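Local atomic coordinates of NDP-N-acetyl-D-galactosaminuronic acid dehydrogenase (Methanosarcina mazei Go1, PDB entry 3G79), a protein that probably oxidises UDP-N-acetyl-D-mannosamine to the corresponding uronic acid, using two molecules of NAD(+) for each sugar nucleotide. Residues 356-362 with 373-379. Residues are numbered along the deposited sequence; the frame is centred on the assembly and turned at random.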
loop_
_atom_site.group_PDB
_atom_site.type_symbol
_atom_site.label_atom_id
_atom_site.label_comp_id
_atom_site.label_asym_id
_atom_site.label_seq_id
_atom_site.Cartn_x
_atom_site.Cartn_y
_atom_site.Cartn_z
ATOM N N VAL A 356 5.975 31.007 -18.359
ATOM C CA VAL A 356 5.740 30.109 -17.213
ATOM C C VAL A 356 6.786 30.281 -16.094
ATOM O O VAL A 356 7.986 30.211 -16.327
ATOM C CB VAL A 356 5.749 28.613 -17.655
ATOM C CG1 VAL A 356 5.478 27.669 -16.480
ATOM C CG2 VAL A 356 4.729 28.351 -18.760
ATOM N N ALA A 357 6.328 30.519 -14.875
ATOM C CA ALA A 357 7.211 30.538 -13.690
ATOM C C ALA A 357 7.067 29.215 -12.974
ATOM O O ALA A 357 5.991 28.889 -12.413
ATOM C CB ALA A 357 6.878 31.709 -12.734
ATOM N N MET A 358 8.143 28.440 -13.069
ATOM C CA MET A 358 8.336 27.217 -12.326
ATOM C C MET A 358 8.786 27.527 -10.906
ATOM O O MET A 358 9.927 27.959 -10.658
ATOM C CB MET A 358 9.375 26.358 -13.032
ATOM C CG MET A 358 8.879 25.902 -14.417
ATOM S SD MET A 358 9.696 24.490 -15.091
ATOM C CE MET A 358 9.346 24.701 -16.761
ATOM N N LEU A 359 7.879 27.312 -9.963
ATOM C CA LEU A 359 8.211 27.428 -8.556
ATOM C C LEU A 359 8.612 26.074 -8.048
ATOM O O LEU A 359 7.770 25.256 -7.712
ATOM C CB LEU A 359 7.001 27.921 -7.789
ATOM C CG LEU A 359 6.837 29.436 -7.658
ATOM C CD1 LEU A 359 7.017 30.161 -8.972
ATOM C CD2 LEU A 359 5.465 29.688 -7.042
ATOM N N GLY A 360 9.901 25.795 -8.028
ATOM C CA GLY A 360 10.318 24.499 -7.512
ATOM C C GLY A 360 10.991 23.610 -8.529
ATOM O O GLY A 360 10.360 23.168 -9.513
ATOM N N TRP A 361 12.280 23.358 -8.282
ATOM C CA TRP A 361 13.088 22.485 -9.110
ATOM C C TRP A 361 13.508 21.214 -8.358
ATOM O O TRP A 361 13.478 20.133 -8.936
ATOM C CB TRP A 361 14.305 23.241 -9.619
ATOM C CG TRP A 361 15.151 22.453 -10.551
ATOM C CD1 TRP A 361 16.324 21.870 -10.263
ATOM C CD2 TRP A 361 14.890 22.177 -11.936
ATOM N NE1 TRP A 361 16.838 21.261 -11.376
ATOM C CE2 TRP A 361 15.974 21.438 -12.420
ATOM C CE3 TRP A 361 13.862 22.515 -12.814
ATOM C CZ2 TRP A 361 16.050 20.995 -13.733
ATOM C CZ3 TRP A 361 13.941 22.091 -14.110
ATOM C CH2 TRP A 361 15.028 21.343 -14.567
ATOM N N ALA A 362 13.914 21.316 -7.085
ATOM C CA ALA A 362 14.030 20.104 -6.262
ATOM C C ALA A 362 12.650 19.464 -6.120
ATOM O O ALA A 362 11.663 20.082 -6.473
ATOM C CB ALA A 362 14.591 20.417 -4.932
ATOM N N THR A 373 14.553 15.090 -11.246
ATOM C CA THR A 373 13.376 15.922 -10.928
ATOM C C THR A 373 12.308 15.728 -11.948
ATOM O O THR A 373 12.577 15.869 -13.117
ATOM C CB THR A 373 13.586 17.430 -11.050
ATOM O OG1 THR A 373 14.977 17.769 -11.195
ATOM C CG2 THR A 373 12.942 18.091 -9.906
ATOM N N PRO A 374 11.084 15.452 -11.502
ATOM C CA PRO A 374 9.968 15.479 -12.435
ATOM C C PRO A 374 9.728 16.904 -12.985
ATOM O O PRO A 374 8.922 17.075 -13.921
ATOM C CB PRO A 374 8.786 14.956 -11.607
ATOM C CG PRO A 374 9.178 15.221 -10.148
ATOM C CD PRO A 374 10.670 15.161 -10.110
ATOM N N SER A 375 10.446 17.905 -12.458
ATOM C CA SER A 375 10.378 19.276 -12.995
ATOM C C SER A 375 11.056 19.394 -14.367
ATOM O O SER A 375 10.690 20.259 -15.180
ATOM C CB SER A 375 11.014 20.283 -12.027
ATOM O OG SER A 375 10.389 20.226 -10.755
ATOM N N GLU A 376 12.040 18.533 -14.623
ATOM C CA GLU A 376 12.722 18.565 -15.910
ATOM C C GLU A 376 11.775 18.192 -17.058
ATOM O O GLU A 376 11.527 19.027 -17.906
ATOM C CB GLU A 376 13.989 17.718 -15.910
ATOM C CG GLU A 376 14.850 17.917 -17.099
ATOM C CD GLU A 376 16.306 17.612 -16.801
ATOM O OE1 GLU A 376 17.087 17.457 -17.766
ATOM O OE2 GLU A 376 16.682 17.555 -15.601
ATOM N N PRO A 377 11.204 16.958 -17.075
ATOM C CA PRO A 377 10.323 16.719 -18.233
ATOM C C PRO A 377 9.208 17.752 -18.384
ATOM O O PRO A 377 8.767 17.974 -19.493
ATOM C CB PRO A 377 9.762 15.314 -17.996
ATOM C CG PRO A 377 9.890 15.089 -16.514
ATOM C CD PRO A 377 11.126 15.845 -16.097
ATOM N N TYR A 378 8.776 18.391 -17.299
ATOM C CA TYR A 378 7.755 19.436 -17.389
ATOM C C TYR A 378 8.316 20.650 -18.083
ATOM O O TYR A 378 7.726 21.148 -19.051
ATOM C CB TYR A 378 7.222 19.835 -16.025
ATOM C CG TYR A 378 6.221 20.985 -16.120
ATOM C CD1 TYR A 378 4.827 20.760 -16.026
ATOM C CD2 TYR A 378 6.667 22.313 -16.300
ATOM C CE1 TYR A 378 3.930 21.821 -16.123
ATOM C CE2 TYR A 378 5.790 23.344 -16.395
ATOM C CZ TYR A 378 4.409 23.104 -16.323
ATOM O OH TYR A 378 3.543 24.195 -16.417
ATOM N N ARG A 379 9.454 21.135 -17.592
ATOM C CA ARG A 379 10.111 22.275 -18.215
ATOM C C ARG A 379 10.300 22.034 -19.705
ATOM O O ARG A 379 10.121 22.949 -20.519
ATOM C CB ARG A 379 11.453 22.582 -17.540
ATOM C CG ARG A 379 12.256 23.649 -18.245
ATOM C CD ARG A 379 13.567 23.887 -17.573
ATOM N NE ARG A 379 14.337 24.854 -18.305
ATOM C CZ ARG A 379 15.256 24.603 -19.244
ATOM N NH1 ARG A 379 15.565 23.365 -19.643
ATOM N NH2 ARG A 379 15.869 25.632 -19.816
#
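Start at Thr373: its OG1 lies over one face of the Trp361 indole, 4.0 Å from Trp361 NE1, and is hydrogen-bonded to the carbonyl of Ala370. Ser375 supplies the one hydrogen bond between the segments, Ser375 OG to Gly360 O at 3.2 Å, tying this end of 373-379 to the turn that leaves the strand. At Gly360's backbone angles a CB would jam against the carbonyl O of Leu359. The indole then runs along the helix, with Trp361 CE3 3.7 Å from Ser375 CB and Trp361 CZ3 3.9 Å from Arg379 CD. Glu376 turns its carboxylate to Tyr399, whose ring also packs edge-to-face with Trp361. Three residues after Ser375, Tyr378 points back at the strand: Met358 CE meets the ring edge at Tyr378 CD2 (3.6 Å), Met358 SD lies 5.1 Å from the Tyr378 ring centroid, an oblique Met-aromatic contact, and Val356 CG1 sits 4.0 Å from Tyr378 OH, which is buried without a polar partner. The short axes of 356-359 and 375-379 approach to 10.9 Å and run antiparallel (179°), as expected for the opening of the beta-alpha-beta unit 355-392 in the UDP-binding domain. The chemistry implies that these two segments are joined mainly by apolar and aromatic packing, with a single hydrogen bond between them.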